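Long-range contacts in carbon monoxide dehydrogenase (Thermococcus sp. AM4, PDB 6T7J), which probably catalyses the reversible oxidation of carbon monoxide to carbon dioxide with ferredoxin as electron acceptor, here in a form whose cluster C lacks nickel: residues K258-N263 with Y396-R401; V334-D340 with H356-T362. All coordinates share one frame; numbering follows the deposited sequence.

Interaction 1 (K258-N263 with Y396-R401)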
loop_
_atom_site.group_PDB
_atom_site.type_symbol
_atom_site.label_atom_id
_atom_site.label_comp_id
_atom_site.label_asym_id
_atom_site.label_seq_id
_atom_site.Cartn_x
_atom_site.Cartn_y
_atom_site.Cartn_z
ATOM N N LYS A 258 15.260 -19.888 32.017
ATOM C CA LYS A 258 15.998 -20.677 32.992
ATOM C C LYS A 258 17.355 -20.050 33.295
ATOM O O LYS A 258 17.934 -19.340 32.469
ATOM C CB LYS A 258 16.190 -22.107 32.480
ATOM C CG LYS A 258 15.142 -23.109 32.954
ATOM C CD LYS A 258 13.725 -22.639 32.687
ATOM C CE LYS A 258 12.709 -23.541 33.370
ATOM N NZ LYS A 258 12.891 -24.972 32.991
ATOM N N GLU A 259 17.864 -20.334 34.497
ATOM C CA GLU A 259 19.168 -19.814 34.897
ATOM C C GLU A 259 20.307 -20.695 34.409
ATOM O O GLU A 259 21.349 -20.184 33.983
ATOM C CB GLU A 259 19.242 -19.682 36.413
ATOM C CG GLU A 259 18.769 -18.360 36.908
ATOM C CD GLU A 259 17.425 -18.452 37.559
ATOM O OE1 GLU A 259 16.671 -19.421 37.308
ATOM O OE2 GLU A 259 17.145 -17.531 38.329
ATOM N N ASP A 260 20.141 -22.012 34.478
ATOM C CA ASP A 260 21.198 -22.948 34.121
ATOM C C ASP A 260 21.018 -23.537 32.730
ATOM O O ASP A 260 21.717 -24.492 32.379
ATOM C CB ASP A 260 21.279 -24.070 35.153
ATOM C CG ASP A 260 21.296 -23.555 36.576
ATOM O OD1 ASP A 260 21.864 -22.468 36.817
ATOM O OD2 ASP A 260 20.743 -24.245 37.455
ATOM N N TYR A 261 20.101 -22.998 31.935
ATOM C CA TYR A 261 19.897 -23.436 30.564
ATOM C C TYR A 261 20.154 -22.276 29.612
ATOM O O TYR A 261 19.882 -21.115 29.937
ATOM C CB TYR A 261 18.471 -23.957 30.338
ATOM C CG TYR A 261 18.125 -25.237 31.065
ATOM C CD1 TYR A 261 17.904 -25.242 32.437
ATOM C CD2 TYR A 261 17.994 -26.437 30.374
ATOM C CE1 TYR A 261 17.575 -26.409 33.104
ATOM C CE2 TYR A 261 17.667 -27.609 31.033
ATOM C CZ TYR A 261 17.457 -27.588 32.397
ATOM O OH TYR A 261 17.130 -28.748 33.059
ATOM N N VAL A 262 20.696 -22.602 28.435
ATOM C CA VAL A 262 20.683 -21.655 27.330
ATOM C C VAL A 262 19.243 -21.251 27.071
ATOM O O VAL A 262 18.349 -22.099 27.035
ATOM C CB VAL A 262 21.322 -22.279 26.080
ATOM C CG1 VAL A 262 21.285 -21.299 24.911
ATOM C CG2 VAL A 262 22.743 -22.733 26.372
ATOM N N ASN A 263 18.998 -19.954 26.928
ATOM C CA ASN A 263 17.653 -19.451 26.673
ATOM C C ASN A 263 17.596 -18.900 25.257
ATOM O O ASN A 263 18.340 -17.972 24.919
ATOM C CB ASN A 263 17.261 -18.375 27.686
ATOM C CG ASN A 263 16.985 -18.942 29.066
ATOM O OD1 ASN A 263 16.260 -19.925 29.213
ATOM N ND2 ASN A 263 17.564 -18.319 30.086
ATOM N N TYR A 396 26.132 -18.576 25.288
ATOM C CA TYR A 396 25.807 -18.831 26.695
ATOM C C TYR A 396 26.901 -18.452 27.697
ATOM O O TYR A 396 26.557 -17.863 28.736
ATOM C CB TYR A 396 25.419 -20.304 26.891
ATOM C CG TYR A 396 25.091 -20.662 28.328
ATOM C CD1 TYR A 396 23.864 -20.323 28.886
ATOM C CD2 TYR A 396 26.006 -21.341 29.126
ATOM C CE1 TYR A 396 23.556 -20.648 30.198
ATOM C CE2 TYR A 396 25.708 -21.670 30.441
ATOM C CZ TYR A 396 24.480 -21.322 30.968
ATOM O OH TYR A 396 24.175 -21.646 32.271
ATOM N N PRO A 397 28.189 -18.751 27.485
ATOM C CA PRO A 397 29.199 -18.356 28.487
ATOM C C PRO A 397 29.304 -16.857 28.719
ATOM O O PRO A 397 29.897 -16.446 29.725
ATOM C CB PRO A 397 30.506 -18.917 27.910
ATOM C CG PRO A 397 30.081 -20.053 27.065
ATOM C CD PRO A 397 28.772 -19.637 26.459
ATOM N N ASN A 398 28.754 -16.028 27.836
ATOM C CA ASN A 398 28.869 -14.581 27.956
ATOM C C ASN A 398 27.739 -13.957 28.763
ATOM O O ASN A 398 27.668 -12.727 28.851
ATOM C CB ASN A 398 28.921 -13.941 26.568
ATOM C CG ASN A 398 30.152 -14.348 25.789
ATOM O OD1 ASN A 398 31.259 -14.379 26.329
ATOM N ND2 ASN A 398 29.967 -14.667 24.512
ATOM N N ARG A 399 26.864 -14.762 29.347
ATOM C CA ARG A 399 25.733 -14.221 30.094
ATOM C C ARG A 399 26.216 -13.519 31.355
ATOM O O ARG A 399 26.784 -14.174 32.238
ATOM C CB ARG A 399 24.751 -15.330 30.460
ATOM C CG ARG A 399 23.693 -14.889 31.458
ATOM C CD ARG A 399 22.930 -16.071 32.020
ATOM N NE ARG A 399 22.204 -16.792 30.980
ATOM C CZ ARG A 399 21.167 -17.589 31.211
ATOM N NH1 ARG A 399 20.566 -18.204 30.202
ATOM N NH2 ARG A 399 20.730 -17.769 32.450
ATOM N N PRO A 400 26.015 -12.206 31.489
ATOM C CA PRO A 400 26.396 -11.529 32.735
ATOM C C PRO A 400 25.511 -11.963 33.889
ATOM O O PRO A 400 24.472 -11.345 34.149
ATOM C CB PRO A 400 26.209 -10.045 32.401
ATOM C CG PRO A 400 25.157 -10.037 31.337
ATOM C CD PRO A 400 25.359 -11.293 30.535
ATOM N N ARG A 401 25.910 -13.034 34.580
ATOM C CA ARG A 401 25.094 -13.572 35.664
ATOM C C ARG A 401 24.911 -12.574 36.798
ATOM O O ARG A 401 23.949 -12.693 37.565
ATOM C CB ARG A 401 25.714 -14.866 36.194
ATOM C CG ARG A 401 25.706 -16.006 35.191
ATOM C CD ARG A 401 25.769 -17.360 35.886
ATOM N NE ARG A 401 25.514 -18.460 34.960
ATOM C CZ ARG A 401 24.315 -18.986 34.734
ATOM N NH1 ARG A 401 24.179 -19.983 33.872
ATOM N NH2 ARG A 401 23.250 -18.517 35.368
#
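Arg399 and Tyr396 reach from the turn that follows helix 381-395 to the start of strand 261-268, a central strand of a parallel, Rossmann-like sheet, and show how an arginine can tie a loop to the carbonyls at a strand's N-terminal end. On the buried side the Tyr396 side chain, its CG anti to the backbone N (chi1 179°), crosses Val262 at a slant, with CB resting 3.7 Å from Val262 CG2. The same ring lays CE1 over one face of the Arg399 guanidinium, towards its rim. Arg399, bent at chi3, sends NH2 to Lys258 O at 3.2 Å, in the carbonyl plane and on a lone pair. That oxygen is gripped twice, since Asn263 ND2 also donates to it at 2.6 Å. NH1 makes a weak bond of 3.0 Å to Tyr261 O, while its stronger partner is Glu335, through a salt bridge. The planes of the Asn263 amide and the guanidinium are only 18° apart, but ND2 and NH1 are both donors and do not bond each other.

Towards solvent the contact thins out. Glu259 and Asp260 both start away from the opposing loop, and Asp260 OD1 stays 4.4 Å from Arg401 NH2, well out of the guanidinium plane, an attraction of charges alone. The exposed Arg401 still reaches the backbone: its NH2 donates to Glu259 O at 2.9 Å, in the guanidinium plane but from above the carbonyl plane.

Interaction 2 (V334-D340 with H356-T362)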
loop_
_atom_site.group_PDB
_atom_site.type_symbol
_atom_site.label_atom_id
_atom_site.label_comp_id
_atom_site.label_asym_id
_atom_site.label_seq_id
_atom_site.Cartn_x
_atom_site.Cartn_y
_atom_site.Cartn_z
ATOM N N VAL A 334 18.886 -13.941 28.035
ATOM C CA VAL A 334 18.554 -14.323 26.666
ATOM C C VAL A 334 19.846 -14.397 25.862
ATOM O O VAL A 334 20.479 -13.376 25.584
ATOM C CB VAL A 334 17.558 -13.348 26.030
ATOM C CG1 VAL A 334 17.366 -13.678 24.559
ATOM C CG2 VAL A 334 16.229 -13.406 26.761
ATOM N N GLU A 335 20.242 -15.615 25.488
ATOM C CA GLU A 335 21.426 -15.777 24.654
ATOM C C GLU A 335 21.167 -15.297 23.233
ATOM O O GLU A 335 22.051 -14.707 22.601
ATOM C CB GLU A 335 21.867 -17.238 24.651
ATOM C CG GLU A 335 22.791 -17.591 25.786
ATOM C CD GLU A 335 22.110 -17.552 27.140
ATOM O OE1 GLU A 335 21.161 -18.340 27.351
ATOM O OE2 GLU A 335 22.524 -16.736 27.992
ATOM N N ALA A 336 19.966 -15.540 22.717
ATOM C CA ALA A 336 19.634 -15.137 21.360
ATOM C C ALA A 336 18.125 -15.004 21.224
ATOM O O ALA A 336 17.366 -15.802 21.791
ATOM C CB ALA A 336 20.173 -16.141 20.333
ATOM N N ILE A 337 17.703 -13.989 20.473
ATOM C CA ILE A 337 16.314 -13.837 20.057
ATOM C C ILE A 337 16.281 -13.906 18.534
ATOM O O ILE A 337 16.966 -13.131 17.853
ATOM C CB ILE A 337 15.682 -12.537 20.586
ATOM C CG1 ILE A 337 14.253 -12.381 20.058
ATOM C CG2 ILE A 337 16.535 -11.318 20.242
ATOM C CD1 ILE A 337 13.382 -11.481 20.913
ATOM N N ILE A 338 15.500 -14.845 18.009
ATOM C CA ILE A 338 15.440 -15.150 16.585
ATOM C C ILE A 338 14.132 -14.591 16.050
ATOM O O ILE A 338 13.051 -15.018 16.473
ATOM C CB ILE A 338 15.528 -16.663 16.327
ATOM C CG1 ILE A 338 16.522 -17.320 17.286
ATOM C CG2 ILE A 338 15.886 -16.943 14.873
ATOM C CD1 ILE A 338 17.920 -16.766 17.189
ATOM N N VAL A 339 14.223 -13.646 15.114
ATOM C CA VAL A 339 13.051 -12.942 14.613
ATOM C C VAL A 339 12.944 -13.125 13.106
ATOM O O VAL A 339 13.944 -13.322 12.408
ATOM C CB VAL A 339 13.087 -11.443 14.986
ATOM C CG1 VAL A 339 13.186 -11.281 16.496
ATOM C CG2 VAL A 339 14.251 -10.749 14.298
ATOM N N ASP A 340 11.705 -13.079 12.606
ATOM C CA ASP A 340 11.471 -13.063 11.166
ATOM C C ASP A 340 10.905 -11.710 10.742
ATOM O O ASP A 340 11.642 -10.876 10.211
ATOM C CB ASP A 340 10.552 -14.214 10.734
ATOM C CG ASP A 340 9.365 -14.410 11.661
ATOM O OD1 ASP A 340 8.992 -13.457 12.373
ATOM O OD2 ASP A 340 8.793 -15.522 11.662
ATOM N N HIS A 356 24.827 -9.433 26.310
ATOM C CA HIS A 356 25.435 -10.323 25.333
ATOM C C HIS A 356 24.453 -10.774 24.261
ATOM O O HIS A 356 24.881 -11.363 23.262
ATOM C CB HIS A 356 26.012 -11.558 26.034
ATOM C CG HIS A 356 24.970 -12.451 26.639
ATOM N ND1 HIS A 356 23.826 -11.964 27.234
ATOM C CD2 HIS A 356 24.900 -13.799 26.739
ATOM C CE1 HIS A 356 23.097 -12.973 27.675
ATOM N NE2 HIS A 356 23.727 -14.098 27.387
ATOM N N THR A 357 23.164 -10.493 24.445
ATOM C CA THR A 357 22.111 -11.056 23.609
ATOM C C THR A 357 22.336 -10.748 22.135
ATOM O O THR A 357 22.675 -9.622 21.761
ATOM C CB THR A 357 20.753 -10.506 24.051
ATOM O OG1 THR A 357 20.510 -10.874 25.415
ATOM C CG2 THR A 357 19.636 -11.046 23.169
ATOM N N LYS A 358 22.137 -11.763 21.296
ATOM C CA LYS A 358 22.235 -11.625 19.850
ATOM C C LYS A 358 20.839 -11.601 19.233
ATOM O O LYS A 358 20.033 -12.510 19.461
ATOM C CB LYS A 358 23.061 -12.761 19.248
ATOM C CG LYS A 358 24.528 -12.729 19.643
ATOM C CD LYS A 358 25.085 -14.131 19.813
ATOM C CE LYS A 358 26.604 -14.113 19.891
ATOM N NZ LYS A 358 27.222 -13.630 18.624
ATOM N N VAL A 359 20.567 -10.552 18.460
ATOM C CA VAL A 359 19.318 -10.415 17.718
ATOM C C VAL A 359 19.561 -10.974 16.315
ATOM O O VAL A 359 20.228 -10.343 15.499
ATOM C CB VAL A 359 18.863 -8.950 17.658
ATOM C CG1 VAL A 359 17.697 -8.782 16.686
ATOM C CG2 VAL A 359 18.490 -8.448 19.048
ATOM N N ILE A 360 19.025 -12.163 16.044
ATOM C CA ILE A 360 19.235 -12.833 14.763
ATOM C C ILE A 360 18.011 -12.587 13.891
ATOM O O ILE A 360 16.917 -13.085 14.181
ATOM C CB ILE A 360 19.497 -14.337 14.940
ATOM C CG1 ILE A 360 20.883 -14.583 15.532
ATOM C CG2 ILE A 360 19.390 -15.057 13.609
ATOM C CD1 ILE A 360 20.889 -14.769 17.027
ATOM N N THR A 361 18.191 -11.824 12.815
ATOM C CA THR A 361 17.187 -11.718 11.766
ATOM C C THR A 361 17.413 -12.823 10.740
ATOM O O THR A 361 18.550 -13.216 10.464
ATOM C CB THR A 361 17.235 -10.347 11.086
ATOM O OG1 THR A 361 18.586 -10.028 10.726
ATOM C CG2 THR A 361 16.698 -9.267 12.013
ATOM N N THR A 362 16.312 -13.336 10.182
ATOM C CA THR A 362 16.367 -14.522 9.335
ATOM C C THR A 362 15.601 -14.409 8.023
ATOM O O THR A 362 15.685 -15.335 7.209
ATOM C CB THR A 362 15.828 -15.750 10.087
ATOM O OG1 THR A 362 14.428 -15.574 10.336
ATOM C CG2 THR A 362 16.555 -15.947 11.414
HETATM O O HOH W 1 19.551 -10.968 27.849
#
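His356 opens the segment by presenting the edge of its imidazole to Glu335: NE2 donates to OE2 at 3.0 Å, almost straight at 172° and in the ring plane. The oxygen is met on its anti side, with carboxylate and ring turned 55° apart. The CG of His356 sits between the backbone N and the carbonyl carbon (chi1 67°), a placement that brings the ring back alongside the other segment. The second carboxylate oxygen of Glu335 serves Asn263 and Arg399, so both ends of this buried group are occupied. Thr357 follows, its OG1 giving a short 2.5 Å bond to Val334 O, in the carbonyl plane; a water that accepts from Val334 N also donates to OG1, while Thr357 CG2 rests against Val334 CG1.

With Lys358 the strand begins, its N bonding to Glu335 O and its O receiving Ile337 N. This is the parallel pairing of a beta-alpha-beta unit, strand 336-339, helix 347-352 and strand 358-361, in which the first and last elements lie side by side in the sheet. Val359, on the face covered by that helix, sets CG2 against Ile337 CG2 at 3.7 Å. Ile360 turns to the other face, towards helix 381-395; its CD1 meets Ile338 CD1 at 3.6 Å and Ala336 CB at 3.7 Å, while its backbone N and O bond to Ile337 and Val339. Thr361 touches Val339 through their CG2 methyls, and its OG1 is hydrogen-bonded to His373 ND1. Thr362 ends the segment, its OG1 donating to Val339 O at 3.1 Å from above the carbonyl plane as its CG2 packs on Ile338 CG2.

Overall arrangement
Interactions 1 and 2 lie about 14 Å apart, centre to centre, and both reach one parallel sheet in which strands 261-268, 336-339 and 358-361 are consecutive neighbours. In sequence, 258-263 comes first, then both segments of interaction 2, and 396-401 last, so the outer contact brackets the inner one. Helix 381-395 links them: it packs on the sheet face of Ala336 and Ile338 and leads into the turn of interaction 1. The Glu335 carboxylate joins the two contacts, and Arg399 CA packs 3.4 Å from His356 NE2. At the far end of interaction 2 the Asp340 side chain lies about 9 Å from the broken iron-sulfur cluster, so the sheet runs from the periphery towards the active-site metals.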